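Local coordinates for protein ketol-acid reductoisomerase (NAD(+)) (uncultured archaeon GZfos26G2, PDB 4XDY) that uses NADH and magnesium to rearrange and reduce (S)-2-acetolactate to (R)-2,3-dihydroxy-isovalerate in branched-chain amino acid biosynthesis, at residues A[17-31]-A[71-85]. Sequence-based numbering, arbitrary orientation.
With NAI (1,4-dihydronicotinamide adenine dinucleotide), chain E.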
# COMPACT_ATOMS: atom_id res chain seq x y z
N LYS A 17 -20.32 14.17 -28.67
CA LYS A 17 -21.09 13.13 -28.03
C LYS A 17 -21.35 13.58 -26.60
O LYS A 17 -20.52 14.24 -25.97
CB LYS A 17 -20.34 11.80 -28.11
CG LYS A 17 -20.67 11.09 -29.39
CD LYS A 17 -19.87 9.86 -29.58
CE LYS A 17 -20.11 9.28 -30.96
NZ LYS A 17 -21.38 8.55 -31.11
N THR A 18 -22.53 13.22 -26.14
CA THR A 18 -22.90 13.38 -24.74
C THR A 18 -22.82 11.99 -24.05
O THR A 18 -23.35 10.99 -24.57
CB THR A 18 -24.34 13.91 -24.68
OG1 THR A 18 -24.31 15.24 -25.22
CG2 THR A 18 -24.86 13.94 -23.23
N ILE A 19 -22.17 12.00 -22.92
CA ILE A 19 -22.07 10.80 -22.06
C ILE A 19 -23.05 10.96 -20.89
O ILE A 19 -22.91 11.94 -20.08
CB ILE A 19 -20.66 10.65 -21.43
CG1 ILE A 19 -19.51 10.92 -22.41
CG2 ILE A 19 -20.58 9.29 -20.65
CD1 ILE A 19 -19.53 10.03 -23.56
N ALA A 20 -23.98 10.04 -20.80
CA ALA A 20 -24.89 9.93 -19.66
C ALA A 20 -24.27 8.97 -18.65
O ALA A 20 -24.19 7.78 -18.91
CB ALA A 20 -26.23 9.43 -20.10
N VAL A 21 -23.82 9.52 -17.54
CA VAL A 21 -23.22 8.70 -16.45
C VAL A 21 -24.32 8.35 -15.47
O VAL A 21 -24.86 9.26 -14.82
CB VAL A 21 -22.07 9.43 -15.77
CG1 VAL A 21 -21.60 8.67 -14.52
CG2 VAL A 21 -20.90 9.63 -16.75
N MET A 22 -24.67 7.06 -15.42
CA MET A 22 -25.69 6.55 -14.52
C MET A 22 -25.05 6.14 -13.18
O MET A 22 -24.30 5.19 -13.12
CB MET A 22 -26.42 5.39 -15.12
CG MET A 22 -26.86 5.55 -16.59
SD MET A 22 -27.89 7.03 -16.73
CE MET A 22 -28.74 6.61 -18.24
N GLY A 23 -25.47 6.79 -12.11
CA GLY A 23 -24.85 6.61 -10.78
C GLY A 23 -23.72 7.50 -10.48
O GLY A 23 -22.67 7.38 -11.10
N TYR A 24 -23.84 8.38 -9.49
CA TYR A 24 -22.79 9.25 -9.12
C TYR A 24 -22.16 8.83 -7.82
O TYR A 24 -22.14 9.63 -6.90
CB TYR A 24 -23.34 10.72 -8.99
CG TYR A 24 -22.39 11.86 -8.98
CD1 TYR A 24 -21.81 12.33 -10.15
CD2 TYR A 24 -22.13 12.57 -7.82
CE1 TYR A 24 -20.95 13.40 -10.16
CE2 TYR A 24 -21.27 13.67 -7.81
CZ TYR A 24 -20.70 14.12 -9.01
OH TYR A 24 -19.82 15.17 -9.07
N GLY A 25 -21.55 7.64 -7.76
CA GLY A 25 -20.88 7.11 -6.59
C GLY A 25 -19.38 7.09 -6.83
O GLY A 25 -18.84 8.02 -7.42
N ALA A 26 -18.67 6.08 -6.32
CA ALA A 26 -17.18 6.19 -6.32
C ALA A 26 -16.69 6.40 -7.76
O ALA A 26 -15.86 7.28 -8.03
CB ALA A 26 -16.59 4.89 -5.77
N GLN A 27 -17.18 5.56 -8.67
CA GLN A 27 -16.77 5.64 -10.07
C GLN A 27 -17.48 6.78 -10.86
O GLN A 27 -16.83 7.47 -11.62
CB GLN A 27 -16.92 4.31 -10.77
CG GLN A 27 -15.82 3.29 -10.41
CD GLN A 27 -14.40 3.72 -10.73
OE1 GLN A 27 -13.44 3.37 -10.01
NE2 GLN A 27 -14.25 4.46 -11.77
N GLY A 28 -18.78 6.92 -10.71
CA GLY A 28 -19.54 7.91 -11.47
C GLY A 28 -19.05 9.31 -11.15
O GLY A 28 -18.90 10.15 -12.06
N ASP A 29 -18.81 9.59 -9.86
CA ASP A 29 -18.29 10.89 -9.42
C ASP A 29 -16.89 11.16 -10.04
O ASP A 29 -16.67 12.18 -10.76
CB ASP A 29 -18.38 11.00 -7.88
CG ASP A 29 -18.00 12.36 -7.33
OD1 ASP A 29 -17.26 13.18 -7.96
OD2 ASP A 29 -18.35 12.63 -6.16
N ALA A 30 -15.97 10.19 -9.90
CA ALA A 30 -14.64 10.35 -10.48
C ALA A 30 -14.71 10.50 -11.99
O ALA A 30 -14.07 11.43 -12.54
CB ALA A 30 -13.78 9.15 -10.14
N GLN A 31 -15.42 9.60 -12.64
CA GLN A 31 -15.39 9.54 -14.11
C GLN A 31 -16.10 10.79 -14.70
O GLN A 31 -15.59 11.42 -15.65
CB GLN A 31 -15.95 8.28 -14.67
CG GLN A 31 -15.07 7.09 -14.30
CD GLN A 31 -15.38 5.79 -15.03
OE1 GLN A 31 -15.32 4.68 -14.47
NE2 GLN A 31 -15.76 5.91 -16.23
N ILE A 71 -32.82 8.62 -14.40
CA ILE A 71 -32.09 7.72 -15.29
C ILE A 71 -32.74 7.60 -16.68
O ILE A 71 -32.02 7.63 -17.71
CB ILE A 71 -31.86 6.32 -14.63
CG1 ILE A 71 -30.95 6.50 -13.40
CG2 ILE A 71 -31.35 5.29 -15.63
CD1 ILE A 71 -30.78 5.28 -12.53
N ASP A 72 -34.05 7.43 -16.74
CA ASP A 72 -34.71 7.37 -18.06
C ASP A 72 -34.46 8.59 -18.98
O ASP A 72 -34.12 8.41 -20.17
CB ASP A 72 -36.16 7.00 -17.95
CG ASP A 72 -37.02 8.07 -17.28
OD1 ASP A 72 -36.51 9.09 -16.74
OD2 ASP A 72 -38.24 7.84 -17.33
N LYS A 73 -34.56 9.79 -18.44
CA LYS A 73 -34.27 11.01 -19.25
C LYS A 73 -32.80 11.14 -19.58
O LYS A 73 -32.42 11.66 -20.60
CB LYS A 73 -34.67 12.31 -18.51
CG LYS A 73 -36.10 12.46 -18.01
CD LYS A 73 -37.09 11.86 -18.98
CE LYS A 73 -38.52 12.29 -18.63
NZ LYS A 73 -39.35 12.02 -19.82
N ALA A 74 -31.94 10.71 -18.67
CA ALA A 74 -30.52 10.73 -18.95
C ALA A 74 -30.16 9.78 -20.07
O ALA A 74 -29.32 10.11 -20.92
CB ALA A 74 -29.73 10.39 -17.68
N ALA A 75 -30.79 8.62 -20.12
CA ALA A 75 -30.50 7.63 -21.12
C ALA A 75 -30.95 8.13 -22.50
O ALA A 75 -30.34 7.83 -23.50
CB ALA A 75 -31.23 6.37 -20.85
N GLU A 76 -32.06 8.85 -22.51
CA GLU A 76 -32.57 9.49 -23.73
C GLU A 76 -31.56 10.46 -24.29
O GLU A 76 -31.27 10.44 -25.48
CB GLU A 76 -33.92 10.20 -23.41
CG GLU A 76 -34.73 10.55 -24.64
CD GLU A 76 -36.21 10.79 -24.36
OE1 GLU A 76 -36.69 10.69 -23.19
OE2 GLU A 76 -36.89 11.07 -25.35
N LYS A 77 -30.92 11.24 -23.45
CA LYS A 77 -30.07 12.25 -23.87
C LYS A 77 -28.64 11.75 -24.22
O LYS A 77 -27.89 12.38 -24.94
CB LYS A 77 -30.04 13.24 -22.72
CG LYS A 77 -29.18 14.42 -23.01
CD LYS A 77 -29.60 15.69 -22.29
CE LYS A 77 -28.56 16.76 -22.68
NZ LYS A 77 -28.97 18.12 -22.30
N GLY A 78 -28.21 10.64 -23.63
CA GLY A 78 -26.83 10.25 -23.84
C GLY A 78 -26.65 9.52 -25.17
O GLY A 78 -27.40 8.63 -25.51
N ASP A 79 -25.56 9.86 -25.84
CA ASP A 79 -25.07 9.05 -26.95
C ASP A 79 -24.36 7.79 -26.42
O ASP A 79 -24.35 6.76 -27.07
CB ASP A 79 -24.09 9.87 -27.76
CG ASP A 79 -24.75 11.12 -28.36
OD1 ASP A 79 -25.76 10.91 -29.01
OD2 ASP A 79 -24.33 12.26 -28.05
N VAL A 80 -23.69 7.98 -25.27
CA VAL A 80 -23.08 6.88 -24.49
C VAL A 80 -23.84 6.81 -23.18
O VAL A 80 -23.98 7.79 -22.51
CB VAL A 80 -21.57 7.09 -24.24
CG1 VAL A 80 -21.00 5.88 -23.49
CG2 VAL A 80 -20.84 7.24 -25.56
N VAL A 81 -24.37 5.62 -22.88
CA VAL A 81 -25.10 5.40 -21.63
C VAL A 81 -24.18 4.53 -20.74
O VAL A 81 -23.99 3.38 -21.04
CB VAL A 81 -26.42 4.71 -21.87
CG1 VAL A 81 -27.13 4.38 -20.55
CG2 VAL A 81 -27.36 5.61 -22.70
N HIS A 82 -23.55 5.19 -19.78
CA HIS A 82 -22.42 4.58 -19.09
C HIS A 82 -22.89 4.21 -17.67
O HIS A 82 -23.16 5.12 -16.85
CB HIS A 82 -21.31 5.58 -19.05
CG HIS A 82 -20.04 5.08 -18.43
ND1 HIS A 82 -19.73 3.75 -18.32
CD2 HIS A 82 -18.97 5.74 -17.93
CE1 HIS A 82 -18.54 3.61 -17.78
NE2 HIS A 82 -18.06 4.80 -17.52
N ILE A 83 -22.99 2.91 -17.44
CA ILE A 83 -23.67 2.34 -16.25
C ILE A 83 -22.63 2.25 -15.14
O ILE A 83 -21.76 1.38 -15.18
CB ILE A 83 -24.37 1.05 -16.58
CG1 ILE A 83 -25.54 1.33 -17.55
CG2 ILE A 83 -24.99 0.43 -15.31
CD1 ILE A 83 -26.21 0.12 -18.09
N LEU A 84 -22.72 3.18 -14.18
CA LEU A 84 -21.84 3.20 -12.99
C LEU A 84 -22.68 3.09 -11.69
O LEU A 84 -22.34 3.67 -10.69
CB LEU A 84 -20.89 4.37 -13.02
CG LEU A 84 -19.86 4.40 -14.15
CD1 LEU A 84 -19.02 5.66 -14.17
CD2 LEU A 84 -18.98 3.16 -14.13
N LEU A 85 -23.71 2.26 -11.78
CA LEU A 85 -24.49 1.85 -10.68
C LEU A 85 -23.86 0.58 -10.05
O LEU A 85 -23.16 -0.16 -10.71
CB LEU A 85 -25.90 1.57 -11.15
CG LEU A 85 -26.69 2.77 -11.65
CD1 LEU A 85 -27.85 2.34 -12.53
CD2 LEU A 85 -27.20 3.61 -10.52
PA NAI E . -21.77 2.82 -6.10
O1A NAI E . -22.04 1.65 -5.14
O2A NAI E . -20.90 3.92 -5.68
O5B NAI E . -23.22 3.24 -6.66
C5B NAI E . -23.35 4.41 -7.51
C4B NAI E . -24.64 5.18 -7.09
O4B NAI E . -25.72 4.32 -7.43
C3B NAI E . -24.85 5.50 -5.59
O3B NAI E . -24.03 6.62 -5.26
C2B NAI E . -26.35 5.72 -5.52
O2B NAI E . -26.62 7.10 -5.79
C1B NAI E . -26.85 4.82 -6.67
N9A NAI E . -27.58 3.67 -6.16
C8A NAI E . -27.12 2.87 -5.11
N7A NAI E . -28.02 1.92 -4.87
C5A NAI E . -29.05 2.12 -5.73
C6A NAI E . -30.33 1.49 -5.97
N6A NAI E . -30.74 0.43 -5.25
N1A NAI E . -31.13 1.93 -6.97
C2A NAI E . -30.78 3.01 -7.71
N3A NAI E . -29.63 3.66 -7.57
C4A NAI E . -28.74 3.27 -6.59
O3 NAI E . -21.14 2.12 -7.50
PN NAI E . -19.50 1.96 -7.76
O1N NAI E . -18.86 1.22 -6.60
O2N NAI E . -19.01 3.29 -8.13
O5D NAI E . -19.63 0.88 -8.91
C5D NAI E . -20.02 1.32 -10.25
C4D NAI E . -19.50 0.32 -11.35
O4D NAI E . -18.08 0.55 -11.36
C3D NAI E . -19.67 -1.16 -11.04
O3D NAI E . -19.88 -1.89 -12.25
C2D NAI E . -18.33 -1.60 -10.39
O2D NAI E . -18.02 -2.99 -10.47
C1D NAI E . -17.37 -0.74 -11.18
N1N NAI E . -16.06 -0.41 -10.59
C2N NAI E . -16.03 0.18 -9.38
C3N NAI E . -14.86 0.52 -8.80
C7N NAI E . -14.87 1.24 -7.57
O7N NAI E . -15.80 1.28 -6.71
N7N NAI E . -13.89 2.11 -7.47
C4N NAI E . -13.63 0.26 -9.53
C5N NAI E . -13.76 -0.16 -10.89
C6N NAI E . -14.98 -0.51 -11.36
O HOH W 1 -21.95 6.58 -29.10
O HOH W 2 -20.65 5.30 -9.31
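Met22 bends at chi2 (-57°), which lays its sulfur and methyl on helix 71-77. SD rests near Ala74 CB and Ile71 CG2, while CE pushes in until it is 3.4 Å from Ala75 N and also meets Val81 CG1 at 3.6 Å. On the other face of the sheet chi1 of His82, -177°, swings the ring away from its own amide N and up to helix 26-37. There Gln31 NE2 arrives at the ring edge, in plane, and makes a weak bond to His82 NE2 of 2.9 Å; the amide is turned obliquely to the ring, and its OE1 is held by Ser111. Leu84 CG sits over one face of the same imidazole, and its CD1 packs on Gly28 CA at 3.6 Å. Between these layers strands 18-22 and 80-83 run parallel, tied by backbone bonds from Val80 N to Thr18 O through Leu84 N to Met22 O. At the start of the ladder Asp79 OD2 takes Thr18 N through its anti lone pair, 2.8 Å and nearly straight (174°), and Asp79 N returns a bond to Thr18 O, which Val80 N also grips. With an alanine here, Thr18 N is likely to be left without its carboxylate acceptor, though the two backbone bonds to Thr18 O would remain. At the far end a water accepts hydrogen bonds from Gly25 N and Gly28 N and lies 2.7 Å from Leu84 O and 2.8 Å from NAI O2N, while Gln27 N bonds that phosphate oxygen directly. This is the Rossmann dinucleotide site, with Gly23, Gly25 and Gly28 fitting its GxGxxG pattern. Strand 18-22 is flanked by strand 41-50 on its other edge, strand 80-83 is paired in parallel with strand 107-110 on its other edge, and helix 90-98 packs against Ile71 and Ile83.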